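Local coordinates for concanavalin B (PDB 6CAF), which may act as a carbohydrate-binding protein of jack bean seeds, built on the fold of the family 18 chitinases, at residues 34-39 with 45-50; 55-60 with 286-291; 238-241 with 245-248. All blocks are in the same frame, centred on the assembly; numbering follows the deposited sequence.

Interaction 1. Residues 34-39 with 45-50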
loop_
_atom_site.group_PDB
_atom_site.type_symbol
_atom_site.label_atom_id
_atom_site.label_comp_id
_atom_site.label_asym_id
_atom_site.label_seq_id
_atom_site.Cartn_x
_atom_site.Cartn_y
_atom_site.Cartn_z
ATOM N N VAL A 34 0.934 -1.335 6.707
ATOM C CA VAL A 34 1.581 -0.103 7.104
ATOM C C VAL A 34 2.661 0.266 6.107
ATOM O O VAL A 34 3.315 -0.610 5.530
ATOM C CB VAL A 34 2.165 -0.232 8.522
ATOM C CG1 VAL A 34 3.332 -1.207 8.576
ATOM C CG2 VAL A 34 2.549 1.112 9.124
ATOM N N TYR A 35 2.835 1.568 5.916
ATOM C CA TYR A 35 3.913 2.114 5.109
ATOM C C TYR A 35 5.165 2.325 5.950
ATOM O O TYR A 35 5.124 2.918 7.031
ATOM C CB TYR A 35 3.501 3.426 4.478
ATOM C CG TYR A 35 2.436 3.323 3.414
ATOM C CD1 TYR A 35 1.091 3.265 3.744
ATOM C CD2 TYR A 35 2.771 3.275 2.085
ATOM C CE1 TYR A 35 0.105 3.183 2.782
ATOM C CE2 TYR A 35 1.792 3.211 1.119
ATOM C CZ TYR A 35 0.479 3.164 1.441
ATOM O OH TYR A 35 -0.462 3.105 0.426
ATOM N N TRP A 36 6.278 1.857 5.404
ATOM C CA TRP A 36 7.584 1.943 6.032
ATOM C C TRP A 36 8.621 2.383 5.028
ATOM O O TRP A 36 8.643 1.875 3.921
ATOM C CB TRP A 36 7.971 0.576 6.614
ATOM C CG TRP A 36 9.321 0.577 7.253
ATOM C CD1 TRP A 36 9.591 0.845 8.571
ATOM C CD2 TRP A 36 10.589 0.384 6.602
ATOM N NE1 TRP A 36 10.956 0.837 8.769
ATOM C CE2 TRP A 36 11.582 0.574 7.572
ATOM C CE3 TRP A 36 10.981 0.030 5.313
ATOM C CZ2 TRP A 36 12.930 0.455 7.278
ATOM C CZ3 TRP A 36 12.300 -0.068 5.021
ATOM C CH2 TRP A 36 13.261 0.129 5.989
ATOM N N GLY A 37 9.484 3.310 5.410
ATOM C CA GLY A 37 10.558 3.691 4.521
ATOM C C GLY A 37 11.255 4.999 4.758
ATOM O O GLY A 37 11.997 5.426 3.903
ATOM N N GLN A 38 11.159 5.592 5.851
ATOM C CA GLN A 38 11.758 6.864 6.265
ATOM C C GLN A 38 12.453 6.675 7.587
ATOM O O GLN A 38 12.218 5.700 8.284
ATOM C CB GLN A 38 10.725 7.983 6.337
ATOM C CG GLN A 38 9.624 7.850 7.346
ATOM C CD GLN A 38 8.669 9.048 7.298
ATOM O OE1 GLN A 38 8.613 9.776 6.290
ATOM N NE2 GLN A 38 7.973 9.291 8.402
ATOM N N ARG A 39 13.444 7.517 7.857
ATOM C CA ARG A 39 14.240 7.336 9.062
ATOM C C ARG A 39 13.401 7.228 10.333
ATOM O O ARG A 39 13.631 6.360 11.188
ATOM C CB ARG A 39 15.252 8.477 9.189
ATOM C CG ARG A 39 16.111 8.398 10.439
ATOM C CD ARG A 39 17.099 9.559 10.536
ATOM N NE ARG A 39 18.274 9.308 9.708
ATOM C CZ ARG A 39 19.382 8.709 10.135
ATOM N NH1 ARG A 39 20.391 8.529 9.294
ATOM N NH2 ARG A 39 19.506 8.323 11.404
ATOM N N ARG A 45 12.788 -4.463 10.786
ATOM C CA ARG A 45 12.665 -5.583 11.709
ATOM C C ARG A 45 11.683 -5.281 12.835
ATOM O O ARG A 45 10.841 -6.124 13.180
ATOM C CB ARG A 45 14.011 -5.864 12.358
ATOM C CG ARG A 45 13.924 -6.937 13.421
ATOM C CD ARG A 45 15.097 -6.893 14.394
ATOM N NE ARG A 45 15.025 -5.738 15.270
ATOM C CZ ARG A 45 15.996 -5.342 16.070
ATOM N NH1 ARG A 45 17.112 -6.002 16.096
ATOM N NH2 ARG A 45 15.842 -4.302 16.845
ATOM N N ASP A 46 11.843 -4.126 13.472
ATOM C CA ASP A 46 11.010 -3.792 14.636
ATOM C C ASP A 46 9.575 -3.684 14.217
ATOM O O ASP A 46 8.683 -4.075 14.947
ATOM C CB ASP A 46 11.442 -2.466 15.295
ATOM C CG ASP A 46 12.758 -2.534 15.953
ATOM O OD1 ASP A 46 13.273 -3.643 16.247
ATOM O OD2 ASP A 46 13.342 -1.450 16.163
ATOM N N THR A 47 9.352 -3.127 13.028
ATOM C CA THR A 47 8.015 -2.990 12.484
ATOM C C THR A 47 7.360 -4.369 12.391
ATOM O O THR A 47 6.251 -4.585 12.884
ATOM C CB THR A 47 8.106 -2.282 11.128
ATOM O OG1 THR A 47 8.580 -0.956 11.363
ATOM C CG2 THR A 47 6.778 -2.188 10.441
ATOM N N CYS A 48 8.039 -5.303 11.732
ATOM C CA CYS A 48 7.472 -6.631 11.558
ATOM C C CYS A 48 7.253 -7.352 12.878
ATOM O O CYS A 48 6.233 -8.013 13.081
ATOM C CB CYS A 48 8.404 -7.455 10.653
ATOM S SG CYS A 48 8.370 -6.852 8.952
ATOM N N LYS A 49 8.226 -7.229 13.761
ATOM C CA LYS A 49 8.184 -8.000 15.003
ATOM C C LYS A 49 7.135 -7.524 15.995
ATOM O O LYS A 49 6.884 -8.208 16.986
ATOM C CB LYS A 49 9.551 -8.047 15.692
ATOM C CG LYS A 49 10.504 -8.959 14.974
ATOM C CD LYS A 49 11.849 -9.083 15.623
ATOM C CE LYS A 49 12.736 -9.990 14.814
ATOM N NZ LYS A 49 12.384 -11.377 15.163
ATOM N N THR A 50 6.506 -6.375 15.738
ATOM C CA THR A 50 5.375 -5.993 16.556
ATOM C C THR A 50 4.223 -6.984 16.492
ATOM O O THR A 50 3.400 -7.045 17.407
ATOM C CB THR A 50 4.755 -4.647 16.149
ATOM O OG1 THR A 50 4.208 -4.728 14.824
ATOM C CG2 THR A 50 5.722 -3.508 16.242
#
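T47 faces strand 31-36 with both branches of its side chain, one polar and one apolar, and each finds a different neighbour. Its hydroxyl OG1 lies 3.5 Å from CD1 of W36, approaching the indole obliquely. Its methyl CG2 lies 4.0 Å from CG1 of V34. The two strand residues are alternate positions on one side of the strand; Y35, between them, points away from the helix.

Torsions set up this division. With chi1 at -65°, T47 swings CG2 opposite its backbone N and OG1 opposite its carbonyl carbon, separating the methyl from the hydroxyl along the strand. W36 extends its ring away from its own N (chi1 179°), which brings the pyrrole side of the indole, rather than the six-membered ring, up to the threonine. V34 sends CG1 into the crowded position between N and the carbonyl carbon (chi1 68°), and this is the methyl that touches T47.

T47 OG1 meets a ring carbon and stays 3.9 Å from W36 NE1, too far for a hydrogen bond; each group has its partners elsewhere: W36 NE1 bonds to the carbonyl of G42, while T47 OG1 bonds to the carbonyl of L43 and to NE of R292. One turn further on, T50 OG1 donates to T47 O at 2.8 Å.

The contact thus packs helix 44-49 against its preceding strand within a beta-alpha-beta unit. Its chemistry is that of van der Waals packing around a buried hydroxyl whose polarity is met by the carbonyl of L43, just before the helix, and by R292, so the threonine can sit against tryptophan and valine without a polar partner from the strand.

Interaction 2. Residues 55-60 with 286-291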
loop_
_atom_site.group_PDB
_atom_site.type_symbol
_atom_site.label_atom_id
_atom_site.label_comp_id
_atom_site.label_asym_id
_atom_site.label_seq_id
_atom_site.Cartn_x
_atom_site.Cartn_y
_atom_site.Cartn_z
ATOM N N ILE A 55 0.894 -6.755 6.396
ATOM C CA ILE A 55 1.512 -6.247 5.183
ATOM C C ILE A 55 2.359 -5.028 5.559
ATOM O O ILE A 55 1.880 -4.148 6.265
ATOM C CB ILE A 55 0.444 -5.835 4.151
ATOM C CG1 ILE A 55 -0.368 -7.043 3.687
ATOM C CG2 ILE A 55 1.083 -5.079 3.009
ATOM C CD1 ILE A 55 -1.611 -6.679 2.906
ATOM N N VAL A 56 3.578 -4.990 5.031
ATOM C CA VAL A 56 4.410 -3.799 5.113
ATOM C C VAL A 56 4.751 -3.380 3.689
ATOM O O VAL A 56 5.255 -4.181 2.889
ATOM C CB VAL A 56 5.694 -4.057 5.926
ATOM C CG1 VAL A 56 6.589 -2.841 5.934
ATOM C CG2 VAL A 56 5.340 -4.464 7.331
ATOM N N PHE A 57 4.489 -2.116 3.388
ATOM C CA PHE A 57 4.857 -1.515 2.111
ATOM C C PHE A 57 6.201 -0.805 2.263
ATOM O O PHE A 57 6.293 0.198 2.988
ATOM C CB PHE A 57 3.853 -0.444 1.675
ATOM C CG PHE A 57 2.430 -0.890 1.563
ATOM C CD1 PHE A 57 2.045 -1.873 0.673
ATOM C CD2 PHE A 57 1.456 -0.264 2.311
ATOM C CE1 PHE A 57 0.717 -2.205 0.544
ATOM C CE2 PHE A 57 0.131 -0.586 2.157
ATOM C CZ PHE A 57 -0.248 -1.578 1.292
ATOM N N ILE A 58 7.251 -1.299 1.603
ATOM C CA ILE A 58 8.527 -0.588 1.550
ATOM C C ILE A 58 8.366 0.565 0.567
ATOM O O ILE A 58 8.064 0.344 -0.624
ATOM C CB ILE A 58 9.687 -1.506 1.140
ATOM C CG1 ILE A 58 9.875 -2.603 2.202
ATOM C CG2 ILE A 58 10.938 -0.706 0.937
ATOM C CD1 ILE A 58 10.936 -3.612 1.880
ATOM N N SER A 59 8.530 1.783 1.085
ATOM C CA SER A 59 8.020 2.978 0.431
ATOM C C SER A 59 9.104 4.038 0.284
ATOM O O SER A 59 9.611 4.503 1.304
ATOM C CB SER A 59 6.879 3.518 1.284
ATOM O OG SER A 59 5.863 2.518 1.455
ATOM N N PHE A 60 9.502 4.448 -0.914
ATOM C CA PHE A 60 8.912 4.170 -2.208
ATOM C C PHE A 60 9.992 4.062 -3.275
ATOM O O PHE A 60 11.017 4.729 -3.184
ATOM C CB PHE A 60 8.023 5.335 -2.667
ATOM C CG PHE A 60 6.805 5.564 -1.804
ATOM C CD1 PHE A 60 5.645 4.853 -2.022
ATOM C CD2 PHE A 60 6.837 6.468 -0.771
ATOM C CE1 PHE A 60 4.533 5.053 -1.251
ATOM C CE2 PHE A 60 5.719 6.688 0.003
ATOM C CZ PHE A 60 4.575 5.968 -0.229
ATOM N N GLY A 286 -9.587 -4.896 5.697
ATOM C CA GLY A 286 -8.779 -4.312 6.760
ATOM C C GLY A 286 -8.448 -2.870 6.478
ATOM O O GLY A 286 -9.175 -2.154 5.765
ATOM N N ILE A 287 -7.343 -2.443 7.075
ATOM C CA ILE A 287 -6.937 -1.071 6.996
ATOM C C ILE A 287 -5.452 -0.986 6.672
ATOM O O ILE A 287 -4.693 -1.932 6.931
ATOM C CB ILE A 287 -7.226 -0.300 8.294
ATOM C CG1 ILE A 287 -6.430 -0.814 9.455
ATOM C CG2 ILE A 287 -8.725 -0.299 8.608
ATOM C CD1 ILE A 287 -6.580 0.011 10.729
ATOM N N ALA A 288 -5.053 0.145 6.097
ATOM C CA ALA A 288 -3.653 0.488 5.959
ATOM C C ALA A 288 -3.397 1.790 6.671
ATOM O O ALA A 288 -4.243 2.674 6.663
ATOM C CB ALA A 288 -3.242 0.637 4.493
ATOM N N LEU A 289 -2.217 1.900 7.269
ATOM C CA LEU A 289 -1.855 3.096 8.014
ATOM C C LEU A 289 -0.667 3.821 7.381
ATOM O O LEU A 289 0.428 3.248 7.204
ATOM C CB LEU A 289 -1.545 2.747 9.459
ATOM C CG LEU A 289 -2.742 2.199 10.232
ATOM C CD1 LEU A 289 -2.338 1.674 11.600
ATOM C CD2 LEU A 289 -3.828 3.224 10.357
ATOM N N TRP A 290 -0.927 5.095 7.063
ATOM C CA TRP A 290 0.101 6.039 6.681
ATOM C C TRP A 290 0.475 6.790 7.963
ATOM O O TRP A 290 -0.355 7.567 8.453
ATOM C CB TRP A 290 -0.421 7.025 5.612
ATOM C CG TRP A 290 0.589 8.064 5.302
ATOM C CD1 TRP A 290 0.562 9.351 5.703
ATOM C CD2 TRP A 290 1.843 7.861 4.651
ATOM N NE1 TRP A 290 1.749 9.992 5.329
ATOM C CE2 TRP A 290 2.532 9.096 4.648
ATOM C CE3 TRP A 290 2.414 6.783 3.970
ATOM C CZ2 TRP A 290 3.801 9.248 4.064
ATOM C CZ3 TRP A 290 3.682 6.942 3.385
ATOM C CH2 TRP A 290 4.356 8.156 3.426
ATOM N N ASN A 291 1.654 6.585 8.563
ATOM C CA ASN A 291 2.708 5.642 8.230
ATOM C C ASN A 291 3.246 5.042 9.542
ATOM O O ASN A 291 2.679 5.262 10.632
ATOM C CB ASN A 291 3.806 6.325 7.432
ATOM C CG ASN A 291 4.468 7.452 8.207
ATOM O OD1 ASN A 291 4.091 7.792 9.325
ATOM N ND2 ASN A 291 5.505 8.016 7.617
#
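This is an apolar contact inside the barrel, between side chains of two strands that are not direct neighbours: 55-64 and 284-290 each pair with strand 31-36, which runs between them. The segments meet at two levels. At the deeper one F57 presents the edge of its ring to A288, F57 CE2 lying 4.3 Å from A288 CB near the ring plane. F57 also stacks on H152 and meets F210 edge-to-face, while CG2 of I55 covers part of one face.

Toward the C-terminal ends of the strands, F60 and W290 meet. The phenyl tip, F60 CZ, comes 3.8 Å from W290 CZ3, and F60 CE2 lies 4.0 Å from W290 CH2; the indole rim therefore stands at the edge of the phenyl ring, not over its face. CG of W290 lies opposite its backbone N (chi1 175°), which carries the far end of the indole to F60.

Both aromatic residues adjoin cis peptides, S59-F60 and W290-N291. Each bond folds one neighbour back on the ring: S59 CB lies 3.4 Å above the centre of the F60 ring, and N291 CB lies over the rim of the indole. S59 is held in turn by OG, which donates to F57 O from above the carbonyl plane. N291 then caps the following helix through OD1 and A294 N.

Non-proline cis peptides beside aromatic residues at the C-terminal mouth of a TIM barrel are characteristic of family 18 glycosyl hydrolases, as in related chitinases, where the tryptophan at the end of the last strand lies at the floor of the sugar-binding cleft; a similar place is likely here.

Interaction 3. Residues 238-241 with 245-248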
loop_
_atom_site.group_PDB
_atom_site.type_symbol
_atom_site.label_atom_id
_atom_site.label_comp_id
_atom_site.label_asym_id
_atom_site.label_seq_id
_atom_site.Cartn_x
_atom_site.Cartn_y
_atom_site.Cartn_z
ATOM N N LYS A 238 -18.808 -0.732 -5.659
ATOM C CA LYS A 238 -19.354 -0.897 -7.019
ATOM C C LYS A 238 -18.288 -0.790 -8.102
ATOM O O LYS A 238 -18.420 -1.405 -9.169
ATOM C CB LYS A 238 -20.403 0.141 -7.302
ATOM C CG LYS A 238 -21.510 0.146 -6.302
ATOM C CD LYS A 238 -22.033 -1.238 -6.038
ATOM C CE LYS A 238 -23.275 -1.131 -5.186
ATOM N NZ LYS A 238 -23.836 -2.465 -4.841
ATOM N N SER A 239 -17.378 -0.121 -7.944
ATOM C CA SER A 239 -16.246 0.273 -8.863
ATOM C C SER A 239 -15.230 -0.966 -8.902
ATOM O O SER A 239 -14.568 -1.172 -9.921
ATOM C CB SER A 239 -15.544 1.556 -8.357
ATOM O OG SER A 239 -16.018 2.755 -8.967
ATOM N N VAL A 240 -15.001 -1.607 -7.856
ATOM C CA VAL A 240 -13.953 -2.602 -7.799
ATOM C C VAL A 240 -14.538 -3.996 -7.939
ATOM O O VAL A 240 -15.343 -4.450 -7.104
ATOM C CB VAL A 240 -13.158 -2.523 -6.476
ATOM C CG1 VAL A 240 -12.176 -3.694 -6.365
ATOM C CG2 VAL A 240 -12.460 -1.185 -6.361
ATOM N N TYR A 241 -14.133 -4.656 -9.020
ATOM C CA TYR A 241 -14.411 -6.048 -9.248
ATOM C C TYR A 241 -13.094 -6.798 -9.143
ATOM O O TYR A 241 -12.041 -6.225 -9.438
ATOM C CB TYR A 241 -14.951 -6.259 -10.663
ATOM C CG TYR A 241 -16.250 -5.557 -10.980
ATOM C CD1 TYR A 241 -16.268 -4.219 -11.387
ATOM C CD2 TYR A 241 -17.451 -6.242 -11.019
ATOM C CE1 TYR A 241 -17.463 -3.566 -11.702
ATOM C CE2 TYR A 241 -18.652 -5.605 -11.368
ATOM C CZ TYR A 241 -18.644 -4.273 -11.711
ATOM O OH TYR A 241 -19.822 -3.642 -12.017
ATOM N N LYS A 245 -13.048 -10.092 -0.886
ATOM C CA LYS A 245 -12.601 -9.357 0.270
ATOM C C LYS A 245 -11.313 -8.653 -0.069
ATOM O O LYS A 245 -10.231 -9.097 0.299
ATOM C CB LYS A 245 -12.428 -10.318 1.427
ATOM C CG LYS A 245 -12.399 -9.703 2.785
ATOM C CD LYS A 245 -12.706 -10.671 3.941
ATOM C CE LYS A 245 -14.161 -11.107 3.897
ATOM N NZ LYS A 245 -14.669 -11.597 5.205
ATOM N N ASN A 246 -11.444 -7.554 -0.799
ATOM C CA ASN A 246 -10.298 -6.936 -1.441
ATOM C C ASN A 246 -10.183 -5.438 -1.206
ATOM O O ASN A 246 -9.309 -4.830 -1.810
ATOM C CB ASN A 246 -10.266 -7.252 -2.934
ATOM C CG ASN A 246 -11.525 -6.848 -3.678
ATOM O OD1 ASN A 246 -12.366 -6.107 -3.179
ATOM N ND2 ASN A 246 -11.647 -7.346 -4.927
ATOM N N LEU A 247 -11.024 -4.886 -0.323
ATOM C CA LEU A 247 -11.043 -3.453 -0.072
ATOM C C LEU A 247 -10.546 -3.141 1.326
ATOM O O LEU A 247 -10.989 -3.730 2.314
ATOM C CB LEU A 247 -12.422 -2.867 -0.242
ATOM C CG LEU A 247 -13.072 -2.969 -1.582
ATOM C CD1 LEU A 247 -14.420 -2.259 -1.544
ATOM C CD2 LEU A 247 -12.179 -2.386 -2.630
ATOM N N PHE A 248 -9.619 -2.194 1.377
ATOM C CA PHE A 248 -9.081 -1.722 2.622
ATOM C C PHE A 248 -9.297 -0.225 2.733
ATOM O O PHE A 248 -9.293 0.473 1.707
ATOM C CB PHE A 248 -7.575 -1.926 2.694
ATOM C CG PHE A 248 -7.104 -3.342 2.703
ATOM C CD1 PHE A 248 -7.112 -4.101 1.549
ATOM C CD2 PHE A 248 -6.557 -3.898 3.867
ATOM C CE1 PHE A 248 -6.600 -5.380 1.542
ATOM C CE2 PHE A 248 -6.068 -5.195 3.868
ATOM C CZ PHE A 248 -6.069 -5.918 2.684
#
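V240 holds CG1 opposite its backbone N (chi1 173°), turning both methyls toward residues 246 and 247, while N246 sets CG between its backbone N and carbonyl carbon (chi1 56°), and its amide and the valine come at each other from opposite directions. L247 starts off to the side, yet chi2 of -177° sends CD1 on in line with the chain and turns CD2 aside, against the valine. The two aliphatic side chains slide past each other in opposite directions, and L247 CD2 fits against the fork of V240, 3.9 Å from CG2 and 4.0 Å from CG1. The methyl CG1 is shared: N246 places ND2 and OD1 each 4.0 Å from V240 CG1, so neither end of the amide is favoured.

The contact joins the end of helix 227-239 to the start of strand 247-252, the return leg of a beta-alpha-beta crossover from strand 208-212 in the TIM barrel. V240 is the first residue to leave helical geometry, and it turns its side chain inward where the chain makes for the next strand. I209 of strand 208-212 touches both V240 and L247, and W233 and T237 of the helix cover L247 as well.

The amide of N246 is not left to the valine alone. R283 NH2 bonds to N246 OD1 and also to V240 O, linking the two segments through one arginine nitrogen, and ND2 is taken up by P242 O in the intervening turn. These partners fix which way round the amide lies, although the methyl it meets cannot tell its nitrogen from its oxygen. Y241 points away from the strand and makes cation-pi contacts with R243 and R204.

In the fold
All three interactions reach the same parallel barrel sheet. Interaction 1 comes first along the chain; interaction 3 lies within the long span between 55-60 and 286-291. Interactions 1 and 2, their centres about 9 Å apart, touch directly, with W36 O and S59 N 2.8 Å apart in a probable hydrogen bond between strands 31-36 and 55-64. Interaction 3 is about 18 Å from interaction 2, centre to centre, joined through adjoining strands 247-252 and 284-290, where F248 packs on G286 and I287. Interactions 1 and 3 have their centres about 26 Å apart, on opposite sides of the chain's centre. Helix-to-strand packing outside the barrel thus flanks the aromatic contact within it.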